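Local coordinates for protein peptidoglycan glycosyltransferase (Burkholderia ambifaria, PDB 5UY7) that belongs to the penicillin-binding proteins and carries a transpeptidase-type domain of the beta-lactamase clan, with helices packed around a five-stranded antiparallel sheet, at residues 206-211 with 239-244; 297-302 with 329-334; 306-311 with 325-330; 352-357 with 390-395; 490-495 with 522-527. One frame throughout, in Å; residues are numbered along the deposited sequence.

Contact 1 of 5, residues 206-211 with 239-244; sequences IAYANL and VNYPTY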
# COMPACT_ATOMS: atom_id res chain seq x y z
N ILE A 206 -0.21 5.81 -20.02
CA ILE A 206 -1.38 5.25 -19.34
C ILE A 206 -1.55 5.89 -17.97
O ILE A 206 -2.65 6.30 -17.59
CB ILE A 206 -1.26 3.72 -19.23
CG1 ILE A 206 -1.54 3.07 -20.58
CG2 ILE A 206 -2.20 3.19 -18.16
CD1 ILE A 206 -1.15 1.61 -20.62
N ALA A 207 -0.45 5.97 -17.21
CA ALA A 207 -0.52 6.57 -15.88
C ALA A 207 -0.87 8.05 -15.97
O ALA A 207 -1.72 8.54 -15.21
CB ALA A 207 0.82 6.38 -15.17
N TYR A 208 -0.25 8.77 -16.90
CA TYR A 208 -0.52 10.19 -17.04
C TYR A 208 -1.97 10.46 -17.43
O TYR A 208 -2.65 11.30 -16.82
CB TYR A 208 0.43 10.78 -18.09
CG TYR A 208 0.06 12.15 -18.55
CD1 TYR A 208 0.46 13.26 -17.85
CD2 TYR A 208 -0.70 12.33 -19.71
CE1 TYR A 208 0.13 14.53 -18.29
CE2 TYR A 208 -1.04 13.58 -20.14
CZ TYR A 208 -0.63 14.68 -19.43
OH TYR A 208 -0.98 15.93 -19.88
N ALA A 209 -2.45 9.76 -18.46
CA ALA A 209 -3.80 10.02 -18.95
C ALA A 209 -4.84 9.75 -17.88
O ALA A 209 -5.77 10.54 -17.69
CB ALA A 209 -4.07 9.15 -20.18
N ASN A 210 -4.70 8.63 -17.16
CA ASN A 210 -5.69 8.31 -16.15
C ASN A 210 -5.59 9.24 -14.95
O ASN A 210 -6.62 9.61 -14.36
CB ASN A 210 -5.54 6.85 -15.71
CG ASN A 210 -6.11 5.89 -16.72
OD1 ASN A 210 -7.30 5.92 -17.01
ND2 ASN A 210 -5.27 5.01 -17.26
N LEU A 211 -4.37 9.62 -14.58
CA LEU A 211 -4.21 10.51 -13.43
C LEU A 211 -4.72 11.90 -13.74
O LEU A 211 -5.39 12.53 -12.90
CB LEU A 211 -2.75 10.55 -12.99
CG LEU A 211 -2.45 11.39 -11.75
CD1 LEU A 211 -3.09 10.77 -10.51
CD2 LEU A 211 -0.93 11.52 -11.62
N VAL A 239 4.58 9.61 -12.48
CA VAL A 239 3.87 10.79 -12.98
C VAL A 239 3.43 11.66 -11.81
O VAL A 239 2.82 11.18 -10.86
CB VAL A 239 2.64 10.39 -13.82
CG1 VAL A 239 1.92 11.66 -14.33
CG2 VAL A 239 3.06 9.54 -14.99
N ASN A 240 3.74 12.95 -11.90
CA ASN A 240 3.13 13.98 -11.07
C ASN A 240 2.23 14.82 -11.96
O ASN A 240 2.65 15.24 -13.05
CB ASN A 240 4.19 14.88 -10.43
CG ASN A 240 5.06 14.13 -9.45
OD1 ASN A 240 4.66 13.88 -8.32
ND2 ASN A 240 6.26 13.76 -9.88
N TYR A 241 1.00 15.07 -11.51
CA TYR A 241 0.09 15.96 -12.23
C TYR A 241 -0.53 16.96 -11.27
O TYR A 241 -1.24 16.56 -10.33
CB TYR A 241 -1.00 15.19 -12.97
CG TYR A 241 -1.68 16.09 -13.97
CD1 TYR A 241 -1.12 16.29 -15.22
CD2 TYR A 241 -2.82 16.80 -13.63
CE1 TYR A 241 -1.71 17.15 -16.14
CE2 TYR A 241 -3.41 17.66 -14.53
CZ TYR A 241 -2.86 17.83 -15.79
OH TYR A 241 -3.44 18.68 -16.69
N PRO A 242 -0.32 18.28 -11.46
CA PRO A 242 0.54 18.84 -12.51
C PRO A 242 2.03 18.66 -12.21
O PRO A 242 2.39 18.19 -11.14
CB PRO A 242 0.17 20.33 -12.52
CG PRO A 242 -1.04 20.47 -11.64
CD PRO A 242 -0.99 19.32 -10.68
N THR A 243 2.89 19.04 -13.16
CA THR A 243 4.32 18.88 -12.96
C THR A 243 4.92 19.95 -12.04
O THR A 243 5.99 19.72 -11.47
CB THR A 243 5.05 18.92 -14.30
OG1 THR A 243 4.73 20.15 -14.95
CG2 THR A 243 4.62 17.76 -15.18
N TYR A 244 4.27 21.10 -11.91
CA TYR A 244 4.81 22.19 -11.08
C TYR A 244 4.24 22.12 -9.66
O TYR A 244 3.12 21.66 -9.45
CB TYR A 244 4.50 23.55 -11.71
CG TYR A 244 3.04 23.77 -12.03
CD1 TYR A 244 2.53 23.41 -13.27
CD2 TYR A 244 2.18 24.32 -11.10
CE1 TYR A 244 1.19 23.60 -13.57
CE2 TYR A 244 0.84 24.52 -11.39
CZ TYR A 244 0.35 24.15 -12.62
OH TYR A 244 -0.98 24.34 -12.92
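Y208 and Y241 meet obliquely, Y208 CE1 lying 3.8 Å from Y241 CD1. Their planes stand at 72° with centroids 5.8 Å apart, an oblique aromatic pair. In both residues CG is anti to the backbone N (chi1 167° in Y208), which puts CG beside the carbonyl carbon in each. V239 crosses Y208 at about a right angle: its CG1 lies at the edge of the Y208 ring, near the ring plane, 4.1 Å from Y208 CD1. The other branch, CG2, turns to the helix and touches A207 CB at 3.9 Å. L211 runs past Y241 in the opposite direction, so that one methyl, CD2, rests 3.9 Å from Y241 CB and equally near V239 CG1. All these cross-contacts are apolar. The axes of the short segments, helix 206-211 and strand 239-241, approach to 8.6 Å at an angle of 23°, close to parallel. V239 and Y241 also pair through their backbones with A225 and G223 of the neighbouring strand. This is a helix packed on the outermost strand of a central antiparallel sheet, as in the penicillin-binding transpeptidase fold.

Contact 2 of 5, residues 297-302 with 329-334; sequences GHFVLD and ATKIAM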
# COMPACT_ATOMS: atom_id res chain seq x y z
N GLY A 297 -17.36 -2.24 17.16
CA GLY A 297 -16.58 -1.21 16.51
C GLY A 297 -16.14 -0.07 17.39
O GLY A 297 -15.77 0.99 16.89
N HIS A 298 -16.16 -0.25 18.71
CA HIS A 298 -15.62 0.71 19.66
C HIS A 298 -14.66 -0.02 20.57
O HIS A 298 -15.00 -1.10 21.09
CB HIS A 298 -16.73 1.38 20.48
CG HIS A 298 -17.81 2.00 19.66
ND1 HIS A 298 -17.66 3.24 19.06
CD2 HIS A 298 -19.05 1.57 19.33
CE1 HIS A 298 -18.77 3.53 18.40
NE2 HIS A 298 -19.62 2.54 18.54
N PHE A 299 -13.48 0.54 20.76
CA PHE A 299 -12.46 -0.04 21.63
C PHE A 299 -11.77 1.08 22.39
O PHE A 299 -11.73 2.23 21.93
CB PHE A 299 -11.45 -0.85 20.79
CG PHE A 299 -10.47 -1.65 21.61
CD1 PHE A 299 -10.91 -2.60 22.52
CD2 PHE A 299 -9.11 -1.50 21.40
CE1 PHE A 299 -9.99 -3.36 23.24
CE2 PHE A 299 -8.19 -2.25 22.12
CZ PHE A 299 -8.64 -3.18 23.04
N VAL A 300 -11.26 0.76 23.57
CA VAL A 300 -10.51 1.71 24.38
C VAL A 300 -9.17 1.08 24.75
O VAL A 300 -9.13 -0.05 25.24
CB VAL A 300 -11.28 2.12 25.65
CG1 VAL A 300 -10.44 3.08 26.48
CG2 VAL A 300 -12.59 2.77 25.28
N LEU A 301 -8.09 1.81 24.49
CA LEU A 301 -6.74 1.35 24.79
C LEU A 301 -6.04 2.45 25.57
O LEU A 301 -5.83 3.55 25.03
CB LEU A 301 -5.97 1.01 23.52
CG LEU A 301 -4.54 0.54 23.76
CD1 LEU A 301 -4.54 -0.71 24.62
CD2 LEU A 301 -3.85 0.26 22.44
N ASP A 302 -5.69 2.17 26.82
CA ASP A 302 -5.06 3.15 27.70
C ASP A 302 -5.82 4.47 27.71
O ASP A 302 -5.24 5.55 27.61
CB ASP A 302 -3.59 3.36 27.31
CG ASP A 302 -2.76 2.11 27.50
OD1 ASP A 302 -3.16 1.27 28.33
OD2 ASP A 302 -1.72 1.97 26.83
N ALA A 329 -6.62 -4.36 13.62
CA ALA A 329 -5.20 -4.07 13.44
C ALA A 329 -4.53 -3.83 14.79
O ALA A 329 -3.42 -4.32 15.04
CB ALA A 329 -5.02 -2.86 12.52
N THR A 330 -5.19 -3.08 15.67
CA THR A 330 -4.64 -2.79 16.99
C THR A 330 -4.44 -4.06 17.79
O THR A 330 -3.38 -4.26 18.39
CB THR A 330 -5.57 -1.83 17.74
OG1 THR A 330 -5.59 -0.57 17.06
CG2 THR A 330 -5.09 -1.63 19.19
N LYS A 331 -5.45 -4.93 17.83
CA LYS A 331 -5.33 -6.11 18.67
C LYS A 331 -4.25 -7.05 18.15
O LYS A 331 -3.53 -7.67 18.93
CB LYS A 331 -6.68 -6.83 18.78
CG LYS A 331 -7.70 -6.01 19.59
CD LYS A 331 -8.93 -6.82 19.93
CE LYS A 331 -9.89 -6.02 20.77
NZ LYS A 331 -10.93 -6.91 21.34
N ILE A 332 -4.12 -7.14 16.82
CA ILE A 332 -3.03 -7.91 16.24
C ILE A 332 -1.69 -7.27 16.57
O ILE A 332 -0.73 -7.95 16.95
CB ILE A 332 -3.25 -8.05 14.72
CG1 ILE A 332 -4.46 -8.95 14.47
CG2 ILE A 332 -2.02 -8.59 14.04
CD1 ILE A 332 -4.91 -8.95 12.98
N ALA A 333 -1.61 -5.94 16.48
CA ALA A 333 -0.37 -5.25 16.83
C ALA A 333 0.04 -5.50 18.27
O ALA A 333 1.24 -5.55 18.58
CB ALA A 333 -0.51 -3.74 16.59
N MET A 334 -0.93 -5.65 19.18
CA MET A 334 -0.60 -5.84 20.58
C MET A 334 0.02 -7.20 20.88
O MET A 334 0.52 -7.40 21.99
CB MET A 334 -1.84 -5.61 21.45
CG MET A 334 -2.34 -4.16 21.42
SD MET A 334 -1.15 -2.97 22.09
CE MET A 334 -0.51 -2.24 20.60
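F299 receives the aliphatic end of K331 over one ring face. K331 CE stands 3.9 Å from the ring centroid and 23° off the ring normal, a CH-pi contact displaced toward the rim, where CE lies 3.6 Å from F299 CE1. T330 CG2 approaches the same ring obliquely and also meets L301, its distance to L301 CD2 being 4.0 Å. That leucine methyl has a further neighbour in the sulfur of M334, with L301 CD2 and M334 SD 4.2 Å apart. The contacts thus come from two side chains two residues apart on strand 298-301, both directed to helix 326-333. The strand forms a two-stranded antiparallel hairpin with 304-307. The axes of strand 298-301 and helix segment 329-333 come no closer than 11.0 Å, at 36°, so side chains bridge the whole gap. Further out, the extended chain of K331 beyond CG carries CE across the ring, and NZ is anchored by donating to the carbonyl oxygen of E293. T330 CG2 lies anti to the backbone N and meets the hairpin, while OG1 turns back to N326 of its own helix. The strand is held by backbone bonding of F299 with I306, and helix 374-381 adds A378 against both L301 and T330.

Contact 3 of 5, residues 306-311 with 325-330; sequences ITDDAG and SNIGAT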
# COMPACT_ATOMS: atom_id res chain seq x y z
N ILE A 306 -10.40 3.77 20.04
CA ILE A 306 -10.07 3.25 18.72
C ILE A 306 -11.38 2.78 18.10
O ILE A 306 -12.17 2.09 18.76
CB ILE A 306 -9.04 2.12 18.82
CG1 ILE A 306 -7.77 2.67 19.50
CG2 ILE A 306 -8.72 1.56 17.45
CD1 ILE A 306 -6.75 1.63 19.85
N THR A 307 -11.63 3.18 16.86
CA THR A 307 -12.96 3.10 16.27
C THR A 307 -12.90 2.46 14.89
O THR A 307 -12.02 2.78 14.08
CB THR A 307 -13.58 4.50 16.16
OG1 THR A 307 -13.61 5.11 17.45
CG2 THR A 307 -14.99 4.42 15.61
N ASP A 308 -13.85 1.55 14.62
CA ASP A 308 -14.07 1.03 13.28
C ASP A 308 -15.22 1.79 12.62
O ASP A 308 -16.00 2.47 13.28
CB ASP A 308 -14.38 -0.47 13.30
CG ASP A 308 -13.16 -1.31 13.62
OD1 ASP A 308 -12.05 -0.75 13.71
OD2 ASP A 308 -13.32 -2.54 13.75
N ASP A 309 -15.32 1.64 11.29
CA ASP A 309 -16.38 2.31 10.55
C ASP A 309 -17.74 1.68 10.79
O ASP A 309 -18.77 2.31 10.50
CB ASP A 309 -16.08 2.29 9.05
CG ASP A 309 -14.95 3.22 8.67
OD1 ASP A 309 -14.75 4.22 9.39
OD2 ASP A 309 -14.27 2.96 7.66
N ALA A 310 -17.77 0.46 11.31
CA ALA A 310 -19.01 -0.23 11.65
C ALA A 310 -18.70 -1.20 12.77
O ALA A 310 -17.55 -1.30 13.23
CB ALA A 310 -19.60 -0.94 10.43
N GLY A 311 -19.72 -1.92 13.22
CA GLY A 311 -19.52 -2.98 14.20
C GLY A 311 -19.31 -4.33 13.53
O GLY A 311 -20.28 -5.02 13.19
N SER A 325 -10.36 -2.98 9.53
CA SER A 325 -10.68 -2.71 10.93
C SER A 325 -9.47 -2.11 11.66
O SER A 325 -8.40 -2.72 11.72
CB SER A 325 -11.11 -4.02 11.61
OG SER A 325 -11.27 -3.86 13.01
N ASN A 326 -9.65 -0.90 12.21
CA ASN A 326 -8.63 -0.32 13.10
C ASN A 326 -8.49 -1.13 14.37
O ASN A 326 -7.37 -1.32 14.87
CB ASN A 326 -9.01 1.11 13.49
CG ASN A 326 -8.83 2.09 12.36
OD1 ASN A 326 -8.24 1.76 11.33
ND2 ASN A 326 -9.32 3.31 12.56
N ILE A 327 -9.61 -1.57 14.94
CA ILE A 327 -9.57 -2.34 16.18
C ILE A 327 -8.86 -3.67 15.96
O ILE A 327 -8.05 -4.11 16.78
CB ILE A 327 -10.99 -2.53 16.74
CG1 ILE A 327 -11.56 -1.16 17.11
CG2 ILE A 327 -10.98 -3.46 17.95
CD1 ILE A 327 -13.03 -1.18 17.37
N GLY A 328 -9.17 -4.34 14.84
CA GLY A 328 -8.50 -5.60 14.55
C GLY A 328 -7.01 -5.42 14.34
O GLY A 328 -6.20 -6.23 14.80
N ALA A 329 -6.62 -4.36 13.62
CA ALA A 329 -5.20 -4.07 13.44
C ALA A 329 -4.53 -3.83 14.79
O ALA A 329 -3.42 -4.32 15.04
CB ALA A 329 -5.02 -2.86 12.52
N THR A 330 -5.19 -3.08 15.67
CA THR A 330 -4.64 -2.79 16.99
C THR A 330 -4.44 -4.06 17.79
O THR A 330 -3.38 -4.26 18.39
CB THR A 330 -5.57 -1.83 17.74
OG1 THR A 330 -5.59 -0.57 17.06
CG2 THR A 330 -5.09 -1.63 19.19
O HOH W 1 -9.45 4.88 15.50
O HOH W 2 -11.54 1.31 11.20
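D308 grips the start of helix 326-333 with both carboxylate oxygens. OD1 accepts from I327 N at 2.9 Å in a nearly straight bond (172°), met on the syn side and 16° out of the carboxylate plane. OD2 takes the hydroxyl of S325, with S325 OG to D308 OD2 only 2.5 Å. S325 is the N-cap residue, and its OG in turn accepts from G328 N at 2.8 Å; the serine oxygen is therefore both donor and acceptor, and the carboxylate is the second shell that orients the cap. N326 sends ND2 to T307 O in a weak bond, while its OD1 accepts from K273 NZ, a pairing consistent with the SxN and SxxK motifs of a penicillin-binding active site. One water accepts from T307 N, and a second accepts from N326 N at 3.1 Å. N326 O receives two donors from opposite faces, T330 N and T330 OG1. Beside these polar groups, I306 and T330 meet tip to tip, I306 CD1 lying 3.7 Å from T330 CG2, and I306 CG2 touches I327 CG1 at 3.9 Å. Strand 304-307 thus leans on the N-terminal part of helix 326-333, with strand 298-301 as its hairpin partner and A378 of helix 374-381 packing on I306.

Contact 4 of 5, residues 352-357 with 390-395; sequences QAPKVG and LFQLAR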
# COMPACT_ATOMS: atom_id res chain seq x y z
N GLN A 352 13.67 6.19 5.89
CA GLN A 352 14.94 6.24 5.18
C GLN A 352 14.69 6.80 3.79
O GLN A 352 13.79 6.33 3.08
CB GLN A 352 15.58 4.86 5.08
CG GLN A 352 15.67 4.12 6.40
CD GLN A 352 15.66 2.62 6.21
OE1 GLN A 352 16.64 2.04 5.73
NE2 GLN A 352 14.55 1.99 6.57
N ALA A 353 15.47 7.79 3.40
CA ALA A 353 15.24 8.42 2.11
C ALA A 353 15.65 7.46 1.00
O ALA A 353 16.74 6.88 1.04
CB ALA A 353 16.04 9.71 2.01
N PRO A 354 14.81 7.28 -0.02
CA PRO A 354 15.23 6.50 -1.18
C PRO A 354 16.49 7.08 -1.79
O PRO A 354 16.66 8.29 -1.87
CB PRO A 354 14.04 6.62 -2.14
CG PRO A 354 12.87 6.91 -1.25
CD PRO A 354 13.41 7.74 -0.13
N LYS A 355 17.40 6.19 -2.21
CA LYS A 355 18.65 6.58 -2.86
C LYS A 355 18.55 6.15 -4.32
O LYS A 355 19.15 5.16 -4.74
CB LYS A 355 19.85 5.95 -2.15
N VAL A 356 17.79 6.92 -5.10
CA VAL A 356 17.51 6.58 -6.48
C VAL A 356 17.97 7.67 -7.44
O VAL A 356 17.65 7.63 -8.63
CB VAL A 356 16.02 6.27 -6.69
CG1 VAL A 356 15.60 5.12 -5.80
CG2 VAL A 356 15.17 7.49 -6.40
N GLY A 357 18.74 8.64 -6.96
CA GLY A 357 19.30 9.65 -7.83
C GLY A 357 18.68 11.02 -7.65
O GLY A 357 19.39 12.03 -7.60
N LEU A 390 4.77 8.46 -1.19
CA LEU A 390 4.13 7.46 -2.05
C LEU A 390 5.16 6.50 -2.63
O LEU A 390 4.90 5.30 -2.77
CB LEU A 390 3.32 8.12 -3.16
CG LEU A 390 2.45 7.16 -3.98
CD1 LEU A 390 1.34 6.58 -3.12
CD2 LEU A 390 1.87 7.90 -5.19
N PHE A 391 6.35 7.02 -2.98
CA PHE A 391 7.43 6.17 -3.45
C PHE A 391 7.74 5.08 -2.44
O PHE A 391 7.87 3.90 -2.79
CB PHE A 391 8.68 7.00 -3.74
CG PHE A 391 9.79 6.22 -4.39
CD1 PHE A 391 10.65 5.44 -3.63
CD2 PHE A 391 9.99 6.28 -5.76
CE1 PHE A 391 11.67 4.72 -4.24
CE2 PHE A 391 11.01 5.56 -6.37
CZ PHE A 391 11.85 4.79 -5.60
N GLN A 392 7.88 5.46 -1.16
CA GLN A 392 8.18 4.47 -0.13
C GLN A 392 7.09 3.40 -0.04
O GLN A 392 7.39 2.22 0.17
CB GLN A 392 8.35 5.16 1.22
CG GLN A 392 9.69 5.83 1.39
CD GLN A 392 9.76 6.62 2.69
OE1 GLN A 392 8.74 7.11 3.16
NE2 GLN A 392 10.95 6.72 3.27
N LEU A 393 5.82 3.80 -0.18
CA LEU A 393 4.74 2.81 -0.11
C LEU A 393 4.77 1.87 -1.31
O LEU A 393 4.56 0.66 -1.16
CB LEU A 393 3.39 3.52 -0.03
CG LEU A 393 3.10 4.25 1.29
CD1 LEU A 393 1.78 5.01 1.17
CD2 LEU A 393 3.05 3.25 2.46
N ALA A 394 5.00 2.41 -2.50
CA ALA A 394 5.08 1.55 -3.68
C ALA A 394 6.18 0.52 -3.51
O ALA A 394 5.97 -0.67 -3.75
CB ALA A 394 5.31 2.39 -4.94
N ARG A 395 7.36 0.96 -3.04
CA ARG A 395 8.46 0.02 -2.82
C ARG A 395 8.11 -1.00 -1.75
O ARG A 395 8.36 -2.21 -1.92
CB ARG A 395 9.72 0.80 -2.43
CG ARG A 395 10.90 -0.09 -2.06
CD ARG A 395 12.14 0.74 -1.73
NE ARG A 395 11.88 1.72 -0.67
CZ ARG A 395 12.75 2.64 -0.28
NH1 ARG A 395 13.94 2.73 -0.85
NH2 ARG A 395 12.42 3.48 0.69
O HOH W 3 16.07 4.04 0.87
O HOH W 4 16.93 3.59 -1.56
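Q352 O accepts from Q392 NE2 at 2.9 Å, a bent bond with an N-H...O angle of 138°. The oxygen lies in the amide plane of Q392, whereas the nitrogen stands 49° above the carbonyl plane of Q352. The bond ties an irregular loop, 352-357, to helix 390-401 of the transpeptidase-type domain, a helix that rests with its L390 and A394 against the central antiparallel sheet. The rest of the Q392 amide is also engaged: NE2 gives a further bond to A363 O, and OE1 accepts from S389 N, so the rotation of the amide is fixed by partners at both of its polar atoms. The chain leading to it is extended beyond CG, which carries the amide out to the loop.

Apolar packing follows along the same loop. P354 and F391 slide past each other in opposite directions, P354 CG reaching 3.6 Å from F391 CD1, with the approach to the ring oblique. V356 meets F391 tip to tip, and V356 CG1 lies 3.8 Å from F391 CZ. I261 and L262 of helix 260-263 also touch the F391 side chain.

R395 is modelled in two conformers, and its links to the loop, taken from one of them, are tentative. In that conformer NH1 may reach the loop through water: one molecule accepts from R395 NH1 and donates to A353 O at 2.9 Å, and another accepts from K355 N at 2.7 Å and only weakly from R395 NH1.

Contact 5 of 5, residues 490-495 with 522-527; sequences PRIVVA and DTMRAL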
# COMPACT_ATOMS: atom_id res chain seq x y z
N PRO A 490 1.71 -11.37 -8.95
CA PRO A 490 1.60 -10.06 -9.61
C PRO A 490 2.82 -9.71 -10.44
O PRO A 490 3.96 -10.11 -10.16
CB PRO A 490 1.42 -9.07 -8.45
CG PRO A 490 1.79 -9.83 -7.21
CD PRO A 490 1.59 -11.27 -7.49
N ARG A 491 2.55 -8.95 -11.49
CA ARG A 491 3.55 -8.40 -12.38
C ARG A 491 3.90 -6.97 -12.05
O ARG A 491 5.06 -6.56 -12.24
CB ARG A 491 3.04 -8.47 -13.83
CG ARG A 491 4.00 -7.89 -14.84
CD ARG A 491 3.92 -8.65 -16.14
NE ARG A 491 4.74 -8.01 -17.16
CZ ARG A 491 4.75 -8.38 -18.43
NH1 ARG A 491 3.98 -9.38 -18.82
NH2 ARG A 491 5.52 -7.74 -19.30
N ILE A 492 2.93 -6.19 -11.57
CA ILE A 492 3.16 -4.78 -11.28
C ILE A 492 2.62 -4.42 -9.91
O ILE A 492 1.70 -5.06 -9.38
CB ILE A 492 2.52 -3.86 -12.35
CG1 ILE A 492 0.99 -4.05 -12.37
CG2 ILE A 492 3.15 -4.12 -13.72
CD1 ILE A 492 0.28 -3.14 -13.39
N VAL A 493 3.22 -3.40 -9.32
CA VAL A 493 2.65 -2.66 -8.21
C VAL A 493 2.24 -1.30 -8.75
O VAL A 493 3.00 -0.69 -9.51
CB VAL A 493 3.65 -2.51 -7.05
CG1 VAL A 493 3.22 -1.39 -6.11
CG2 VAL A 493 3.75 -3.83 -6.30
N VAL A 494 1.03 -0.86 -8.40
CA VAL A 494 0.52 0.44 -8.82
C VAL A 494 0.19 1.25 -7.58
O VAL A 494 -0.56 0.78 -6.71
CB VAL A 494 -0.72 0.31 -9.72
CG1 VAL A 494 -1.30 1.69 -10.05
CG2 VAL A 494 -0.36 -0.45 -11.00
N ALA A 495 0.71 2.47 -7.51
CA ALA A 495 0.49 3.35 -6.37
C ALA A 495 -0.05 4.67 -6.90
O ALA A 495 0.53 5.25 -7.82
CB ALA A 495 1.80 3.58 -5.60
N ASP A 522 -5.39 -1.01 -17.59
CA ASP A 522 -4.83 -0.55 -18.85
C ASP A 522 -3.44 -1.12 -19.05
O ASP A 522 -3.06 -1.46 -20.18
CB ASP A 522 -4.78 0.98 -18.91
CG ASP A 522 -6.14 1.62 -19.09
OD1 ASP A 522 -7.15 0.91 -19.28
OD2 ASP A 522 -6.20 2.87 -19.05
N THR A 523 -2.65 -1.20 -17.97
CA THR A 523 -1.30 -1.74 -18.06
C THR A 523 -1.32 -3.24 -18.35
O THR A 523 -0.56 -3.71 -19.20
CB THR A 523 -0.52 -1.44 -16.78
OG1 THR A 523 -0.43 -0.02 -16.62
CG2 THR A 523 0.89 -2.02 -16.86
N MET A 524 -2.17 -4.00 -17.64
CA MET A 524 -2.34 -5.42 -17.98
C MET A 524 -2.64 -5.60 -19.46
O MET A 524 -2.02 -6.44 -20.13
CB MET A 524 -3.48 -6.04 -17.17
CG MET A 524 -3.34 -6.03 -15.68
SD MET A 524 -2.21 -7.28 -15.08
CE MET A 524 -0.69 -6.31 -15.01
N ARG A 525 -3.61 -4.86 -19.99
CA ARG A 525 -3.97 -5.02 -21.39
C ARG A 525 -2.79 -4.68 -22.29
O ARG A 525 -2.53 -5.39 -23.27
CB ARG A 525 -5.19 -4.16 -21.74
CG ARG A 525 -6.51 -4.75 -21.24
CD ARG A 525 -7.70 -3.87 -21.68
NE ARG A 525 -7.81 -2.68 -20.84
CZ ARG A 525 -8.32 -2.69 -19.62
NH1 ARG A 525 -8.76 -3.82 -19.10
NH2 ARG A 525 -8.39 -1.57 -18.91
N ALA A 526 -2.07 -3.59 -21.99
CA ALA A 526 -0.99 -3.17 -22.86
C ALA A 526 0.15 -4.19 -22.87
O ALA A 526 0.86 -4.31 -23.89
CB ALA A 526 -0.47 -1.80 -22.43
N LEU A 527 0.32 -4.92 -21.78
CA LEU A 527 1.36 -5.94 -21.65
C LEU A 527 0.89 -7.32 -22.07
O LEU A 527 1.64 -8.29 -21.89
CB LEU A 527 1.85 -6.00 -20.21
CG LEU A 527 2.53 -4.71 -19.75
CD1 LEU A 527 2.95 -4.84 -18.30
CD2 LEU A 527 3.71 -4.36 -20.65
O HOH W 5 2.51 -10.73 -20.99
O HOH W 6 4.44 -8.40 -21.88
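R491 lays its guanidinium over L527, and this forms the outer part of the contact. One face of the group receives L527 CD1, 3.6 Å above the plane and offset toward the rim, where the nearest atom is R491 NE at 3.8 Å from L527 CD1. The two side chains run obliquely to one another.

Water supplies the polar link. One molecule accepts from R491 NH1 at 2.9 Å and donates to L527 O at 2.7 Å, lying in the guanidinium plane at its edge. A second accepts from R491 NH2 and also donates to L527 O. Both waters thus converge on the carbonyl of the residue that follows the helix, and they join arginine and backbone without a direct bond.

R491 and I492 both face A485 on the neighbouring strand 477-485, a classic beta bulge at the start of strand 492-499, in the central antiparallel sheet. Helix 509-526 packs against this strand end, and helix 201-217 lies alongside, its I203 and I206 touching T523.

The apolar group is centred on I492 CD1. It stands 3.7 Å from T523 CG2 and equally close to M524 CE. I492 CG1 sits between the backbone N and the carbonyl carbon (chi1 62°), and the chain then extends to CD1. M524, bent at chi2 and chi3, runs past the isoleucine in the opposite direction and brings its methyl back to the strand. T523 OG1 bonds to I519 O within its own helix, leaving CG2 as the branch that meets the isoleucine.

Overall arrangement
Contacts 2 and 3 form one cluster: their centres are about 7 Å apart, they share A329 and T330 of helix 326-333, and strands 298-301 and 304-307 are paired. Contacts 1 and 5 make a second group, about 16 Å between centres, on the five-stranded sheet, joined by N210 of helix 201-217 and D522 of helix 509-526. Contact 4 lies about 18 Å from contact 1 and about 20 Å from contact 5, centre to centre, touching the latter through L390 and A394. Contacts 1 and 2 lie on opposite sides of the chain's centre, their centres about 38 Å apart. Contact 1 precedes contacts 2 and 3, followed by 4 and 5; the sheet and its helices bring together the first and last parts of the modelled chain.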